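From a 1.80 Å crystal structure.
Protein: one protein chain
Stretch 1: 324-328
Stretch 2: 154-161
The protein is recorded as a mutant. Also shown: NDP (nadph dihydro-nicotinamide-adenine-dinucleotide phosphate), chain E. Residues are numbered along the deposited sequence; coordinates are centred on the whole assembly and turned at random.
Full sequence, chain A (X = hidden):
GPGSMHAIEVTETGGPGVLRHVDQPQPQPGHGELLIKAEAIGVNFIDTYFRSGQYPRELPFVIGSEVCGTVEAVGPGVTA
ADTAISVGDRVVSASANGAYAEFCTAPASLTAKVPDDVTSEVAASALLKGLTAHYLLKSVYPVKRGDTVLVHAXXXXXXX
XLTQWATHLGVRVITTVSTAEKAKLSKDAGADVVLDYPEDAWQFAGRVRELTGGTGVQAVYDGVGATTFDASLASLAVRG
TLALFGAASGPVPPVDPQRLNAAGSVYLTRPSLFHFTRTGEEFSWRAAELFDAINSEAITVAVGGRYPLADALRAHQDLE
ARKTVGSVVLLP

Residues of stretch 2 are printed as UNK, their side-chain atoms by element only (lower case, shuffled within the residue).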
# COMPACT_ATOMS: atom_id res chain seq x y z
N THR A 324 7.49 -9.77 -28.23
CA THR A 324 8.89 -9.77 -27.78
C THR A 324 9.06 -10.72 -26.61
O THR A 324 8.09 -11.06 -25.93
CB THR A 324 9.38 -8.35 -27.39
OG1 THR A 324 8.67 -7.88 -26.24
CG2 THR A 324 9.19 -7.38 -28.54
N VAL A 325 10.29 -11.18 -26.40
CA VAL A 325 10.64 -11.93 -25.21
C VAL A 325 11.85 -11.25 -24.59
O VAL A 325 12.77 -10.83 -25.31
CB VAL A 325 10.96 -13.41 -25.51
CG1 VAL A 325 9.71 -14.14 -26.00
CG2 VAL A 325 12.05 -13.52 -26.55
N GLY A 326 11.84 -11.12 -23.27
CA GLY A 326 12.93 -10.47 -22.57
C GLY A 326 13.16 -9.02 -22.97
O GLY A 326 12.26 -8.35 -23.51
N SER A 327 14.37 -8.54 -22.71
CA SER A 327 14.74 -7.16 -23.03
C SER A 327 15.06 -7.06 -24.51
O SER A 327 15.69 -7.96 -25.07
CB SER A 327 15.96 -6.74 -22.22
OG SER A 327 15.72 -6.83 -20.82
N VAL A 328 14.63 -5.97 -25.13
CA VAL A 328 15.06 -5.72 -26.51
C VAL A 328 15.83 -4.41 -26.58
O VAL A 328 15.63 -3.50 -25.74
CB VAL A 328 13.91 -5.81 -27.53
CG1 VAL A 328 13.18 -7.16 -27.43
CG2 VAL A 328 12.94 -4.69 -27.33
N UNK A 154 5.77 -13.12 -17.20
CA UNK A 154 7.00 -13.72 -16.72
C UNK A 154 8.14 -13.75 -17.73
O UNK A 154 9.30 -13.88 -17.34
N UNK A 155 7.83 -13.64 -19.03
CA UNK A 155 8.88 -13.72 -20.05
C UNK A 155 9.17 -12.36 -20.68
O UNK A 155 9.82 -12.28 -21.72
c UNK A 155 8.53 -14.74 -21.13
N UNK A 156 8.69 -11.29 -20.04
CA UNK A 156 9.01 -9.93 -20.45
C UNK A 156 10.33 -9.49 -19.87
O UNK A 156 10.97 -10.25 -19.14
N UNK A 157 10.75 -8.26 -20.18
CA UNK A 157 12.02 -7.74 -19.70
C UNK A 157 12.13 -7.72 -18.19
O UNK A 157 13.05 -8.32 -17.62
N UNK A 158 11.20 -7.04 -17.53
CA UNK A 158 11.19 -7.00 -16.08
C UNK A 158 10.87 -8.37 -15.50
O UNK A 158 11.49 -8.81 -14.51
c UNK A 158 10.18 -5.96 -15.55
c UNK A 158 10.18 -5.95 -14.03
c UNK A 158 10.53 -4.57 -16.07
N UNK A 159 9.90 -9.05 -16.10
CA UNK A 159 9.46 -10.35 -15.62
C UNK A 159 10.56 -11.38 -15.42
O UNK A 159 10.61 -12.04 -14.37
N UNK A 160 11.43 -11.53 -16.42
CA UNK A 160 12.49 -12.52 -16.34
C UNK A 160 13.50 -12.14 -15.25
O UNK A 160 14.05 -13.01 -14.58
c UNK A 160 12.25 -14.87 -18.48
c UNK A 160 12.40 -13.38 -18.80
c UNK A 160 13.19 -12.68 -17.70
c UNK A 160 13.13 -13.19 -20.13
N UNK A 161 13.75 -10.84 -15.07
CA UNK A 161 14.69 -10.42 -14.04
C UNK A 161 14.10 -10.64 -12.64
O UNK A 161 14.79 -11.15 -11.75
c UNK A 161 15.15 -8.94 -14.22
c UNK A 161 15.87 -8.77 -15.56
c UNK A 161 16.24 -7.31 -15.90
c UNK A 161 16.11 -8.54 -13.10
PA NDP E . 7.71 -6.37 -21.22
O1A NDP E . 8.98 -6.83 -21.87
O2A NDP E . 7.23 -7.06 -19.97
O5B NDP E . 6.52 -6.41 -22.30
C5B NDP E . 5.16 -6.30 -21.89
C4B NDP E . 4.63 -7.71 -21.71
O4B NDP E . 3.37 -7.70 -21.02
C3B NDP E . 4.35 -8.38 -23.04
O3B NDP E . 5.51 -9.06 -23.54
C2B NDP E . 3.23 -9.34 -22.73
O2B NDP E . 3.73 -10.65 -22.47
C1B NDP E . 2.56 -8.78 -21.48
N9A NDP E . 1.21 -8.31 -21.87
C8A NDP E . 0.05 -8.77 -21.38
N7A NDP E . -1.00 -8.14 -21.97
C5A NDP E . -0.51 -7.27 -22.86
C6A NDP E . -1.07 -6.30 -23.83
N6A NDP E . -2.40 -6.13 -23.94
N1A NDP E . -0.20 -5.59 -24.58
C2A NDP E . 1.13 -5.75 -24.47
N3A NDP E . 1.70 -6.61 -23.62
C4A NDP E . 0.96 -7.39 -22.80
O3 NDP E . 7.83 -4.80 -20.93
PN NDP E . 8.93 -4.21 -19.92
O1N NDP E . 9.72 -5.34 -19.35
O2N NDP E . 9.62 -3.07 -20.63
O5D NDP E . 8.02 -3.59 -18.75
C5D NDP E . 7.13 -4.42 -18.01
C4D NDP E . 6.04 -3.57 -17.38
O4D NDP E . 6.56 -2.85 -16.27
C3D NDP E . 5.52 -2.53 -18.36
O3D NDP E . 4.12 -2.40 -18.17
C2D NDP E . 6.20 -1.24 -17.95
O2D NDP E . 5.36 -0.12 -18.22
C1D NDP E . 6.40 -1.44 -16.45
N1N NDP E . 7.57 -0.77 -15.90
C2N NDP E . 7.41 -0.02 -14.81
C3N NDP E . 8.48 0.64 -14.20
C7N NDP E . 8.22 1.47 -12.98
O7N NDP E . 9.16 2.00 -12.41
N7N NDP E . 6.97 1.60 -12.54
C4N NDP E . 9.87 0.54 -14.76
C5N NDP E . 9.91 -0.32 -15.95
C6N NDP E . 8.78 -0.93 -16.46
P2B NDP E . 2.75 -11.92 -22.45
O1X NDP E . 1.37 -11.32 -22.47
O2X NDP E . 3.10 -12.69 -23.68
O3X NDP E . 3.10 -12.63 -21.17
O HOH W 1 15.28 -9.05 -19.08

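Position 154 has backbone atoms and no side-chain atom, and nothing of it reaches stretch 1. With no CB present, it is Gly 154.

Position 155 carries a single carbon, which is therefore CB. Its CA-to-CB bond points sideways, and CB stays 5.0 Å from Val 325 CG1, so the contact is made by the backbone: the carbonyl O of 155 lies 2.8 Å from Gly 326 N and 3.6 Å from Val 325 CA. One carbon and nothing beyond it identifies Ala 155.

Position 156 again lacks side-chain atoms. Its CA lies 3.4 Å from NDP O2A, and an ideal CB would fall 2.0 Å from that same oxygen, a plain clash. This is Gly 156, in the N-cap position before the helix.

Position 157, the first residue of the helix, is equally bare. Its CA is 3.9 Å from Ser 327 N, and a modelled CB would sit 2.8 Å from NDP O1N. The residue is Gly 157.

Position 158 shows three carbons, one carrying the other two. The CA-to-CB bond points away from stretch 1. Three carbons branched at CB make Val 158, with chi1 at 179° (t); Val 158 CG2 comes no nearer than 7.4 Å to Ser 327 OG.

Position 159 has no side chain and does not touch stretch 1. An ideal CB would be crowded by Gly 154 C at 3.1 Å, and the residue is Gly 159.

Position 160 has four carbons forked at the second; the CA-to-CB bond points toward stretch 1, and one terminal carbon lies 3.7 Å from Gly 326 CA. That fork defines Leu 160 (m, t), and the touching atom is CD1.

Position 161 also has four carbons, but forked at the first, with one arm two carbons long. Its CA-to-CB bond points sideways, while the end of the side chain comes nearer. This is Ile 161, and Ile 161 CD1 ends 5.0 Å from Ser 327 OG, outside contact range.

The contact is small, burying 196 Å² over both sides, and it centres on Gly 326. The one direct hydrogen bond between the stretches runs from Gly 326 N to Ala 155 O, 2.8 Å and nearly straight at 173°. Gly 326 has a phi of 60°, which favours glycine, and an ideal CB there would lie a tight 3.5 Å from Leu 160 CD1. A water adds a second link, donating to Gly 157 O (2.8 Å) and Ser 327 OG (2.9 Å). Meanwhile the amides at the helix start serve the cofactor: Gly 157 N donates a hydrogen bond to NDP O1A at 2.8 Å, and Val 158 N to NDP O1N at 2.9 Å.

Stretch 2 (154-161) GAGGVGLI
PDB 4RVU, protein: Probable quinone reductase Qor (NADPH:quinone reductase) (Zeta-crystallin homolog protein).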